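Local atomic coordinates of glycosyltransferase (duf1792) (Streptococcus sanguinis, PDB entry 5V4A), a protein that binds UDP in the GT-D glycosyltransferase domain of a longer protein that is probably required for exporting a serine-rich repeat cell wall protein. Residues A[144-149]-A[169-174]; A[164-169]-A[264-269]; A[195-200]-A[219-224]. One frame throughout, in Å; residues are numbered along the deposited sequence.

Contact 1: residues A[144-149]-A[169-174]; sequences LIVEGL and IICPSR. With UDP (uridine-5'-diphosphate), chain C.
The carbonyl oxygen E147 O receives the backbone amide of C171 (C171 N to E147 O, 2.8 Å), with the donor in the carbonyl plane. The alpha C-H of I170 also makes a C-H...O contact with this oxygen, and the C171 sulfur lies close beside it. Two further bonds, I169 N to I145 O at 2.9 Å and a longer E147 N to I169 O, complete the parallel pairing of 144-148 with 169-171. Side chains alternate between the faces of the sheet. On one, V146 and I169 point the same way, and V146 CG1 meets C171 SG at 3.8 Å, both packed against I183 of helix 180-190. On the other, the E147 and I170 side chains run side by side. E147 CG stands between the backbone N and the carbonyl carbon (chi1 71°), and the extended chain beyond it brings OE1 past I170 CD1. Its carboxylate is well satisfied: OE1 forms a salt bridge with R168 and OE2 accepts the amide of S153. L149 approaches the same isoleucine from the strand end, where its CD1 rests on I170 CG2 at 3.9 Å. At the ends of the paired strands both segments reach the base of UDP. The uracil N3 donates to P172 O over 3.0 Å in a nearly straight bond (167°). G148 CA comes within 3.0 Å of UDP O2, and R174 CA lies 3.2 Å from UDP O4; from these two segments it is backbone atoms that come closest to the base. A carbonyl that accepts the N3 proton suits uracil, whose N3 is a donor; the ends of two adjoining parallel strands thus probably help to read the base of the nucleotide.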
loop_
_atom_site.group_PDB
_atom_site.type_symbol
_atom_site.label_atom_id
_atom_site.label_comp_id
_atom_site.label_asym_id
_atom_site.label_seq_id
_atom_site.Cartn_x
_atom_site.Cartn_y
_atom_site.Cartn_z
ATOM N N LEU A 144 8.877 -10.346 -15.220
ATOM C CA LEU A 144 10.106 -10.410 -16.012
ATOM C C LEU A 144 10.988 -9.256 -15.554
ATOM O O LEU A 144 10.685 -8.085 -15.799
ATOM C CB LEU A 144 9.820 -10.356 -17.513
ATOM C CG LEU A 144 11.103 -10.546 -18.352
ATOM C CD1 LEU A 144 11.835 -11.884 -18.103
ATOM C CD2 LEU A 144 10.767 -10.380 -19.827
ATOM N N ILE A 145 12.068 -9.587 -14.868
ATOM C CA ILE A 145 12.968 -8.605 -14.298
ATOM C C ILE A 145 14.133 -8.407 -15.259
ATOM O O ILE A 145 14.826 -9.369 -15.606
ATOM C CB ILE A 145 13.437 -9.066 -12.912
ATOM C CG1 ILE A 145 12.303 -8.932 -11.898
ATOM C CG2 ILE A 145 14.673 -8.365 -12.497
ATOM C CD1 ILE A 145 12.687 -9.366 -10.494
ATOM N N VAL A 146 14.346 -7.167 -15.686
ATOM C CA VAL A 146 15.411 -6.807 -16.627
ATOM C C VAL A 146 16.391 -5.897 -15.898
ATOM O O VAL A 146 16.072 -4.735 -15.612
ATOM C CB VAL A 146 14.839 -6.131 -17.881
ATOM C CG1 VAL A 146 15.928 -5.989 -18.938
ATOM C CG2 VAL A 146 13.664 -6.956 -18.429
ATOM N N GLU A 147 17.579 -6.422 -15.584
ATOM C CA GLU A 147 18.509 -5.739 -14.694
ATOM C C GLU A 147 19.942 -6.084 -15.082
ATOM O O GLU A 147 20.195 -6.982 -15.889
ATOM C CB GLU A 147 18.279 -6.143 -13.238
ATOM C CG GLU A 147 18.723 -7.569 -12.937
ATOM C CD GLU A 147 18.379 -8.013 -11.505
ATOM O OE1 GLU A 147 18.502 -9.222 -11.214
ATOM O OE2 GLU A 147 17.980 -7.157 -10.683
ATOM N N GLY A 148 20.889 -5.359 -14.475
ATOM C CA GLY A 148 22.298 -5.618 -14.701
ATOM C C GLY A 148 22.868 -6.748 -13.846
ATOM O O GLY A 148 22.251 -7.249 -12.901
ATOM N N LEU A 149 24.098 -7.129 -14.199
ATOM C CA LEU A 149 24.753 -8.278 -13.579
ATOM C C LEU A 149 24.875 -8.114 -12.065
ATOM O O LEU A 149 24.702 -9.085 -11.320
ATOM C CB LEU A 149 26.131 -8.494 -14.210
ATOM C CG LEU A 149 26.912 -9.704 -13.707
ATOM C CD1 LEU A 149 26.105 -10.990 -13.905
ATOM C CD2 LEU A 149 28.287 -9.798 -14.360
ATOM N N ILE A 169 16.184 -11.375 -17.200
ATOM C CA ILE A 169 17.075 -11.111 -18.317
ATOM C C ILE A 169 18.218 -10.296 -17.741
ATOM O O ILE A 169 17.991 -9.174 -17.273
ATOM C CB ILE A 169 16.366 -10.316 -19.426
ATOM C CG1 ILE A 169 15.117 -11.033 -19.954
ATOM C CG2 ILE A 169 17.333 -9.962 -20.551
ATOM C CD1 ILE A 169 15.368 -12.282 -20.707
ATOM N N ILE A 170 19.432 -10.852 -17.754
ATOM C CA ILE A 170 20.604 -10.221 -17.146
ATOM C C ILE A 170 21.390 -9.464 -18.215
ATOM O O ILE A 170 21.740 -10.031 -19.259
ATOM C CB ILE A 170 21.509 -11.264 -16.466
ATOM C CG1 ILE A 170 20.779 -12.022 -15.348
ATOM C CG2 ILE A 170 22.750 -10.583 -15.920
ATOM C CD1 ILE A 170 19.963 -11.162 -14.384
ATOM N N CYS A 171 21.693 -8.189 -17.938
ATOM C CA CYS A 171 22.258 -7.235 -18.890
ATOM C C CYS A 171 23.618 -6.757 -18.407
ATOM O O CYS A 171 24.009 -7.107 -17.286
ATOM C CB CYS A 171 21.298 -6.059 -19.039
ATOM S SG CYS A 171 19.658 -6.582 -19.541
ATOM N N PRO A 172 24.374 -5.975 -19.195
ATOM C CA PRO A 172 25.592 -5.363 -18.646
ATOM C C PRO A 172 25.271 -4.469 -17.458
ATOM O O PRO A 172 24.293 -3.714 -17.467
ATOM C CB PRO A 172 26.152 -4.551 -19.825
ATOM C CG PRO A 172 25.648 -5.244 -21.031
ATOM C CD PRO A 172 24.268 -5.744 -20.655
ATOM N N SER A 173 26.121 -4.558 -16.432
ATOM C CA SER A 173 25.981 -3.729 -15.236
ATOM C C SER A 173 26.267 -2.258 -15.506
ATOM O O SER A 173 25.858 -1.398 -14.715
ATOM C CB SER A 173 26.907 -4.246 -14.133
ATOM O OG SER A 173 28.256 -4.191 -14.551
ATOM N N ARG A 174 26.979 -1.956 -16.587
ATOM C CA ARG A 174 27.251 -0.588 -16.990
ATOM C C ARG A 174 27.251 -0.564 -18.507
ATOM O O ARG A 174 27.459 -1.593 -19.151
ATOM C CB ARG A 174 28.610 -0.096 -16.455
ATOM C CG ARG A 174 29.782 -0.885 -17.000
ATOM C CD ARG A 174 31.067 -0.494 -16.271
ATOM N NE ARG A 174 32.276 -0.930 -16.977
ATOM C CZ ARG A 174 32.865 -0.243 -17.953
ATOM N NH1 ARG A 174 32.368 0.927 -18.342
ATOM N NH2 ARG A 174 33.966 -0.718 -18.533
HETATM N N1 UDP C . 22.396 -0.390 -14.161
HETATM C C2 UDP C . 22.702 -1.501 -14.912
HETATM N N3 UDP C . 23.323 -1.244 -16.105
HETATM C C4 UDP C . 23.669 -0.007 -16.614
HETATM C C5 UDP C . 23.310 1.098 -15.784
HETATM C C6 UDP C . 22.684 0.877 -14.609
HETATM O O2 UDP C . 22.443 -2.638 -14.550
HETATM O O4 UDP C . 24.224 0.068 -17.726
HETATM C "C1'" UDP C . 21.653 -0.609 -12.891
HETATM C "C2'" UDP C . 22.415 -0.436 -11.584
HETATM O "O2'" UDP C . 23.236 -1.570 -11.309
HETATM C "C3'" UDP C . 21.236 -0.269 -10.602
HETATM C "C4'" UDP C . 20.144 0.402 -11.459
HETATM O "O4'" UDP C . 20.618 0.344 -12.821
HETATM O "O3'" UDP C . 20.716 -1.514 -10.149
HETATM C "C5'" UDP C . 19.794 1.823 -11.082
HETATM O "O5'" UDP C . 18.894 2.446 -12.026
HETATM P PA UDP C . 18.516 3.976 -11.898
HETATM O O1A UDP C . 19.730 4.862 -12.168
HETATM O O2A UDP C . 17.316 4.189 -12.743
HETATM O O3A UDP C . 18.147 4.168 -10.318
HETATM P PB UDP C . 17.409 5.305 -9.488
HETATM O O1B UDP C . 16.986 6.303 -10.574
HETATM O O2B UDP C . 18.545 5.895 -8.620
HETATM O O3B UDP C . 16.249 4.760 -8.711
#

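Contact 2: residues A[164-169]-A[264-269]; sequences RSIKRI and DSQIVA
The guanidinium of R168 and the side-chain amide of Q266 meet edge to edge, their planes only 9° apart. Q266 OE1 lies in the guanidinium plane and takes the NE hydrogen along a nearly straight line (R168 NE to Q266 OE1, 2.8 Å, 173°), while R168 NH2 adds a weak, bent second bond to the same oxygen. One face of the amide is covered by I166, whose CB sits over Q266 CD at 3.8 Å with CG2 alongside. Q266 is extended beyond CG, and its CG passes 3.3 Å from I166 O on the way. Elsewhere the guanidinium is held by E147 and by S153 O, so the glutamine supplies one corner of a group fixed from several directions. The backbones pair as well. R168 N donates to Q266 O from above the carbonyl plane, and V268 N returns a straighter bond to R168 O at 2.9 Å. R168 pairs with I267 but I169 with A269, a one-residue shift that makes a beta bulge. At this bulge V268 turns toward strand 165-169: its CG1 crosses the K167 aliphatic chain at about a right angle, touching K167 CG at 3.7 Å, while its CG2 and A269 CB close on I169 CD1, the latter at 3.5 Å. Strand 267-270, which follows helix 261-266 in the chain, adds in parallel, through a beta bulge, as an outermost strand of the five-stranded sheet of this glycosyltransferase chain.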
loop_
_atom_site.group_PDB
_atom_site.type_symbol
_atom_site.label_atom_id
_atom_site.label_comp_id
_atom_site.label_asym_id
_atom_site.label_seq_id
_atom_site.Cartn_x
_atom_site.Cartn_y
_atom_site.Cartn_z
ATOM N N ARG A 164 4.240 -13.948 -8.063
ATOM C CA ARG A 164 3.895 -15.332 -8.356
ATOM C C ARG A 164 5.098 -16.110 -8.872
ATOM O O ARG A 164 5.328 -17.256 -8.467
ATOM C CB ARG A 164 2.740 -15.400 -9.358
ATOM C CG ARG A 164 2.350 -16.823 -9.753
ATOM C CD ARG A 164 1.707 -17.588 -8.572
ATOM N NE ARG A 164 0.759 -16.760 -7.831
ATOM C CZ ARG A 164 -0.484 -16.514 -8.237
ATOM N NH1 ARG A 164 -0.927 -17.030 -9.374
ATOM N NH2 ARG A 164 -1.281 -15.749 -7.504
ATOM N N SER A 165 5.867 -15.508 -9.772
ATOM C CA SER A 165 7.030 -16.157 -10.360
ATOM C C SER A 165 7.918 -15.073 -10.933
ATOM O O SER A 165 7.470 -13.948 -11.165
ATOM C CB SER A 165 6.636 -17.158 -11.449
ATOM O OG SER A 165 6.448 -16.498 -12.688
ATOM N N ILE A 166 9.189 -15.424 -11.145
ATOM C CA ILE A 166 10.200 -14.478 -11.610
ATOM C C ILE A 166 11.036 -15.130 -12.706
ATOM O O ILE A 166 11.531 -16.254 -12.544
ATOM C CB ILE A 166 11.120 -13.998 -10.463
ATOM C CG1 ILE A 166 10.318 -13.323 -9.349
ATOM C CG2 ILE A 166 12.178 -13.040 -10.990
ATOM C CD1 ILE A 166 11.191 -12.969 -8.146
ATOM N N LYS A 167 11.160 -14.431 -13.832
ATOM C CA LYS A 167 12.191 -14.680 -14.825
ATOM C C LYS A 167 13.059 -13.431 -14.913
ATOM O O LYS A 167 12.574 -12.302 -14.741
ATOM C CB LYS A 167 11.589 -15.025 -16.210
ATOM C CG LYS A 167 11.003 -16.432 -16.296
ATOM C CD LYS A 167 10.418 -16.731 -17.647
ATOM C CE LYS A 167 10.088 -18.200 -17.811
ATOM N NZ LYS A 167 9.397 -18.452 -19.105
ATOM N N ARG A 168 14.344 -13.626 -15.191
ATOM C CA ARG A 168 15.251 -12.494 -15.297
ATOM C C ARG A 168 16.058 -12.548 -16.585
ATOM O O ARG A 168 16.543 -13.607 -17.002
ATOM C CB ARG A 168 16.247 -12.380 -14.087
ATOM C CG ARG A 168 15.649 -12.639 -12.708
ATOM C CD ARG A 168 16.675 -12.522 -11.556
ATOM N NE ARG A 168 16.035 -12.515 -10.236
ATOM C CZ ARG A 168 16.052 -11.510 -9.355
ATOM N NH1 ARG A 168 16.676 -10.372 -9.614
ATOM N NH2 ARG A 168 15.411 -11.642 -8.191
ATOM N N ILE A 169 16.184 -11.375 -17.200
ATOM C CA ILE A 169 17.075 -11.111 -18.317
ATOM C C ILE A 169 18.218 -10.296 -17.741
ATOM O O ILE A 169 17.991 -9.174 -17.273
ATOM C CB ILE A 169 16.366 -10.316 -19.426
ATOM C CG1 ILE A 169 15.117 -11.033 -19.954
ATOM C CG2 ILE A 169 17.333 -9.962 -20.551
ATOM C CD1 ILE A 169 15.368 -12.282 -20.707
ATOM N N ASP A 264 19.765 -17.940 -9.535
ATOM C CA ASP A 264 20.337 -18.679 -10.658
ATOM C C ASP A 264 19.252 -19.308 -11.517
ATOM O O ASP A 264 19.307 -19.245 -12.749
ATOM C CB ASP A 264 21.266 -19.787 -10.159
ATOM C CG ASP A 264 22.565 -19.263 -9.583
ATOM O OD1 ASP A 264 22.875 -18.072 -9.801
ATOM O OD2 ASP A 264 23.277 -20.061 -8.919
ATOM N N SER A 265 18.255 -19.911 -10.878
ATOM C CA SER A 265 17.192 -20.613 -11.582
ATOM C C SER A 265 16.230 -19.675 -12.286
ATOM O O SER A 265 15.406 -20.152 -13.067
ATOM C CB SER A 265 16.398 -21.490 -10.609
ATOM O OG SER A 265 15.579 -20.713 -9.744
ATOM N N GLN A 266 16.257 -18.387 -11.976
ATOM C CA GLN A 266 15.325 -17.455 -12.594
ATOM C C GLN A 266 15.880 -16.849 -13.869
ATOM O O GLN A 266 15.131 -16.205 -14.609
ATOM C CB GLN A 266 14.950 -16.326 -11.632
ATOM C CG GLN A 266 14.052 -16.772 -10.479
ATOM C CD GLN A 266 14.158 -15.855 -9.275
ATOM O OE1 GLN A 266 14.789 -14.799 -9.338
ATOM N NE2 GLN A 266 13.534 -16.255 -8.168
ATOM N N ILE A 267 17.176 -17.010 -14.116
ATOM C CA ILE A 267 17.793 -16.392 -15.279
ATOM C C ILE A 267 17.351 -17.159 -16.520
ATOM O O ILE A 267 17.452 -18.388 -16.576
ATOM C CB ILE A 267 19.323 -16.378 -15.119
ATOM C CG1 ILE A 267 19.726 -15.469 -13.952
ATOM C CG2 ILE A 267 19.983 -15.905 -16.392
ATOM C CD1 ILE A 267 21.223 -15.571 -13.565
ATOM N N VAL A 268 16.786 -16.447 -17.490
ATOM C CA VAL A 268 16.416 -17.063 -18.760
ATOM C C VAL A 268 17.244 -16.549 -19.927
ATOM O O VAL A 268 17.300 -17.228 -20.965
ATOM C CB VAL A 268 14.910 -16.891 -19.056
ATOM C CG1 VAL A 268 14.063 -17.611 -17.999
ATOM C CG2 VAL A 268 14.545 -15.423 -19.095
ATOM N N ALA A 269 17.887 -15.392 -19.799
ATOM C CA ALA A 269 18.838 -14.907 -20.783
ATOM C C ALA A 269 19.902 -14.087 -20.069
ATOM O O ALA A 269 19.634 -13.457 -19.043
ATOM C CB ALA A 269 18.163 -14.068 -21.883
#

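Contact 3: residues A[195-200]-A[219-224]; sequences LILTML and LDIGHI. With UDP (uridine-5'-diphosphate), chain C.
L197 stands beside L219 and T198 beside D220 in parallel register, held by backbone bonds from L219 N to I196 O (2.9 Å) and from T198 N to L219 O. I221 N donates to T198 O at 3.0 Å, nearly in line with the C=O bond. A weak second bond to this oxygen comes from G222 N, so one carbonyl takes both amides where 219-224 leaves the strand and enters the type II' turn from I221 to I224. Apolar contacts fill one face. L197 and L219 lie side by side, L197 CD2 against L219 CD1 at 3.7 Å, and L195 CD1 reaches the same methyl at about a right angle. I221 CD1 leans on L197 CD1, and I221 CG1 on the sulfur of M199, whose chain bends at chi2 and chi3 (both 65°). On the other face T198 CG2 lies over D220 CA at 3.6 Å. Polar contacts with the nucleotide gather at the strand ends. H223 grips the beta phosphate twice, its backbone N to UDP O3B at 3.0 Å (174°) and its ring ND1 to UDP O2B at 2.9 Å; UDP C5' sits over the centre of one ring face. H223 NE2 is hydrogen-bonded to H245. L200 N donates to a water lying between D220 OD1 and UDP O2A, 2.7 Å from the carboxylate oxygen. D220 itself forms salt bridges with K205 and R27, two UDP-binding residues that it may help to position. The two strands belong to a beta-alpha-beta unit whose helix 201-213 packs on T198 and D220, while W138 of helix 127-138 covers L197 and I221, strand 142-148 flanks 195-199 on its other edge, and H223 occupies the N-cap position of helix 224-233.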
loop_
_atom_site.group_PDB
_atom_site.type_symbol
_atom_site.label_atom_id
_atom_site.label_comp_id
_atom_site.label_asym_id
_atom_site.label_seq_id
_atom_site.Cartn_x
_atom_site.Cartn_y
_atom_site.Cartn_z
ATOM N N LEU A 195 4.503 -9.075 -16.079
ATOM C CA LEU A 195 4.788 -7.675 -15.785
ATOM C C LEU A 195 6.296 -7.455 -15.841
ATOM O O LEU A 195 7.052 -8.203 -15.215
ATOM C CB LEU A 195 4.260 -7.295 -14.404
ATOM C CG LEU A 195 4.660 -5.945 -13.795
ATOM C CD1 LEU A 195 4.187 -4.805 -14.655
ATOM C CD2 LEU A 195 4.090 -5.815 -12.376
ATOM N N ILE A 196 6.733 -6.447 -16.600
ATOM C CA ILE A 196 8.157 -6.192 -16.807
ATOM C C ILE A 196 8.600 -5.129 -15.811
ATOM O O ILE A 196 8.009 -4.044 -15.757
ATOM C CB ILE A 196 8.446 -5.744 -18.252
ATOM C CG1 ILE A 196 8.016 -6.835 -19.237
ATOM C CG2 ILE A 196 9.943 -5.476 -18.429
ATOM C CD1 ILE A 196 7.732 -6.325 -20.658
ATOM N N LEU A 197 9.632 -5.437 -15.021
ATOM C CA LEU A 197 10.282 -4.485 -14.125
ATOM C C LEU A 197 11.715 -4.283 -14.586
ATOM O O LEU A 197 12.399 -5.249 -14.918
ATOM C CB LEU A 197 10.322 -4.967 -12.666
ATOM C CG LEU A 197 9.066 -5.512 -12.001
ATOM C CD1 LEU A 197 9.328 -6.029 -10.541
ATOM C CD2 LEU A 197 8.036 -4.417 -12.038
ATOM N N THR A 198 12.186 -3.041 -14.588
ATOM C CA THR A 198 13.539 -2.803 -15.076
ATOM C C THR A 198 14.322 -1.942 -14.089
ATOM O O THR A 198 13.783 -1.018 -13.462
ATOM C CB THR A 198 13.533 -2.191 -16.505
ATOM O OG1 THR A 198 14.858 -2.235 -17.054
ATOM C CG2 THR A 198 13.052 -0.761 -16.500
ATOM N N MET A 199 15.590 -2.321 -13.908
ATOM C CA MET A 199 16.537 -1.662 -13.018
ATOM C C MET A 199 17.800 -1.548 -13.869
ATOM O O MET A 199 18.630 -2.454 -13.833
ATOM C CB MET A 199 16.810 -2.478 -11.754
ATOM C CG MET A 199 15.604 -2.785 -10.852
ATOM S SD MET A 199 14.361 -3.835 -11.626
ATOM C CE MET A 199 15.343 -5.264 -11.793
ATOM N N LEU A 200 17.909 -0.489 -14.677
ATOM C CA LEU A 200 18.934 -0.482 -15.713
ATOM C C LEU A 200 19.394 0.924 -16.072
ATOM O O LEU A 200 19.791 1.165 -17.216
ATOM C CB LEU A 200 18.423 -1.206 -16.977
ATOM C CG LEU A 200 19.417 -1.849 -17.959
ATOM C CD1 LEU A 200 20.256 -2.970 -17.326
ATOM C CD2 LEU A 200 18.685 -2.340 -19.235
ATOM N N LEU A 219 7.688 -1.142 -15.705
ATOM C CA LEU A 219 7.943 -0.186 -14.632
ATOM C C LEU A 219 9.445 -0.020 -14.429
ATOM O O LEU A 219 10.138 -0.976 -14.051
ATOM C CB LEU A 219 7.306 -0.633 -13.323
ATOM C CG LEU A 219 5.864 -1.103 -13.433
ATOM C CD1 LEU A 219 5.481 -1.808 -12.152
ATOM C CD2 LEU A 219 4.999 0.096 -13.705
ATOM N N ASP A 220 9.927 1.199 -14.654
ATOM C CA ASP A 220 11.301 1.594 -14.348
ATOM C C ASP A 220 11.378 1.846 -12.851
ATOM O O ASP A 220 10.889 2.874 -12.376
ATOM C CB ASP A 220 11.667 2.844 -15.145
ATOM C CG ASP A 220 12.963 3.512 -14.674
ATOM O OD1 ASP A 220 13.683 2.935 -13.846
ATOM O OD2 ASP A 220 13.259 4.627 -15.139
ATOM N N ILE A 221 11.993 0.930 -12.100
ATOM C CA ILE A 221 12.034 1.084 -10.651
ATOM C C ILE A 221 13.456 1.098 -10.100
ATOM O O ILE A 221 13.636 1.077 -8.885
ATOM C CB ILE A 221 11.183 0.017 -9.929
ATOM C CG1 ILE A 221 11.654 -1.402 -10.263
ATOM C CG2 ILE A 221 9.703 0.215 -10.256
ATOM C CD1 ILE A 221 10.912 -2.472 -9.473
ATOM N N GLY A 222 14.466 1.133 -10.967
ATOM C CA GLY A 222 15.812 1.535 -10.572
ATOM C C GLY A 222 16.408 0.944 -9.305
ATOM O O GLY A 222 16.554 -0.274 -9.176
ATOM N N HIS A 223 16.791 1.824 -8.379
ATOM C CA HIS A 223 17.543 1.460 -7.182
ATOM C C HIS A 223 16.649 1.003 -6.028
ATOM O O HIS A 223 17.056 1.108 -4.862
ATOM C CB HIS A 223 18.418 2.637 -6.747
ATOM C CG HIS A 223 19.780 2.649 -7.373
ATOM N ND1 HIS A 223 20.353 3.790 -7.888
ATOM C CD2 HIS A 223 20.694 1.662 -7.539
ATOM C CE1 HIS A 223 21.555 3.506 -8.362
ATOM N NE2 HIS A 223 21.789 2.221 -8.157
ATOM N N ILE A 224 15.453 0.483 -6.321
ATOM C CA ILE A 224 14.519 0.084 -5.262
ATOM C C ILE A 224 15.156 -0.911 -4.294
ATOM O O ILE A 224 14.905 -0.853 -3.079
ATOM C CB ILE A 224 13.221 -0.480 -5.883
ATOM C CG1 ILE A 224 12.159 -0.658 -4.804
ATOM C CG2 ILE A 224 13.466 -1.820 -6.545
ATOM C CD1 ILE A 224 11.893 0.616 -4.037
HETATM N N1 UDP C . 22.396 -0.390 -14.161
HETATM C C2 UDP C . 22.702 -1.501 -14.912
HETATM N N3 UDP C . 23.323 -1.244 -16.105
HETATM C C4 UDP C . 23.669 -0.007 -16.614
HETATM C C5 UDP C . 23.310 1.098 -15.784
HETATM C C6 UDP C . 22.684 0.877 -14.609
HETATM O O2 UDP C . 22.443 -2.638 -14.550
HETATM O O4 UDP C . 24.224 0.068 -17.726
HETATM C "C1'" UDP C . 21.653 -0.609 -12.891
HETATM C "C2'" UDP C . 22.415 -0.436 -11.584
HETATM O "O2'" UDP C . 23.236 -1.570 -11.309
HETATM C "C3'" UDP C . 21.236 -0.269 -10.602
HETATM C "C4'" UDP C . 20.144 0.402 -11.459
HETATM O "O4'" UDP C . 20.618 0.344 -12.821
HETATM O "O3'" UDP C . 20.716 -1.514 -10.149
HETATM C "C5'" UDP C . 19.794 1.823 -11.082
HETATM O "O5'" UDP C . 18.894 2.446 -12.026
HETATM P PA UDP C . 18.516 3.976 -11.898
HETATM O O1A UDP C . 19.730 4.862 -12.168
HETATM O O2A UDP C . 17.316 4.189 -12.743
HETATM O O3A UDP C . 18.147 4.168 -10.318
HETATM P PB UDP C . 17.409 5.305 -9.488
HETATM O O1B UDP C . 16.986 6.303 -10.574
HETATM O O2B UDP C . 18.545 5.895 -8.620
HETATM O O3B UDP C . 16.249 4.760 -8.711
HETATM O O HOH W 1 16.043 1.681 -13.673
#

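Overall arrangement
All three contacts belong to one parallel sheet, ordered 218-220, 195-199, 142-148, 165-171, 267-270. Contact 1 lies between the other two in the sheet, its centre about 11 Å from that of contact 2 and about 10 Å from that of contact 3; contacts 2 and 3 lie about 14 Å apart between centres and about 6 Å between nearest atoms. Contacts 1 and 2 share I169 and are tied by the salt bridge E147 OE1 to R168 NH1 (2.7 Å). Contacts 1 and 3 meet where M199 CE packs on I145 CG2 and E147 CB. Contact 1 borders the uracil; contact 3 reaches the diphosphate, the ribose and, through L200, the uracil too. Contact 2 lies farther off, the R168 side chain about 10 Å from UDP.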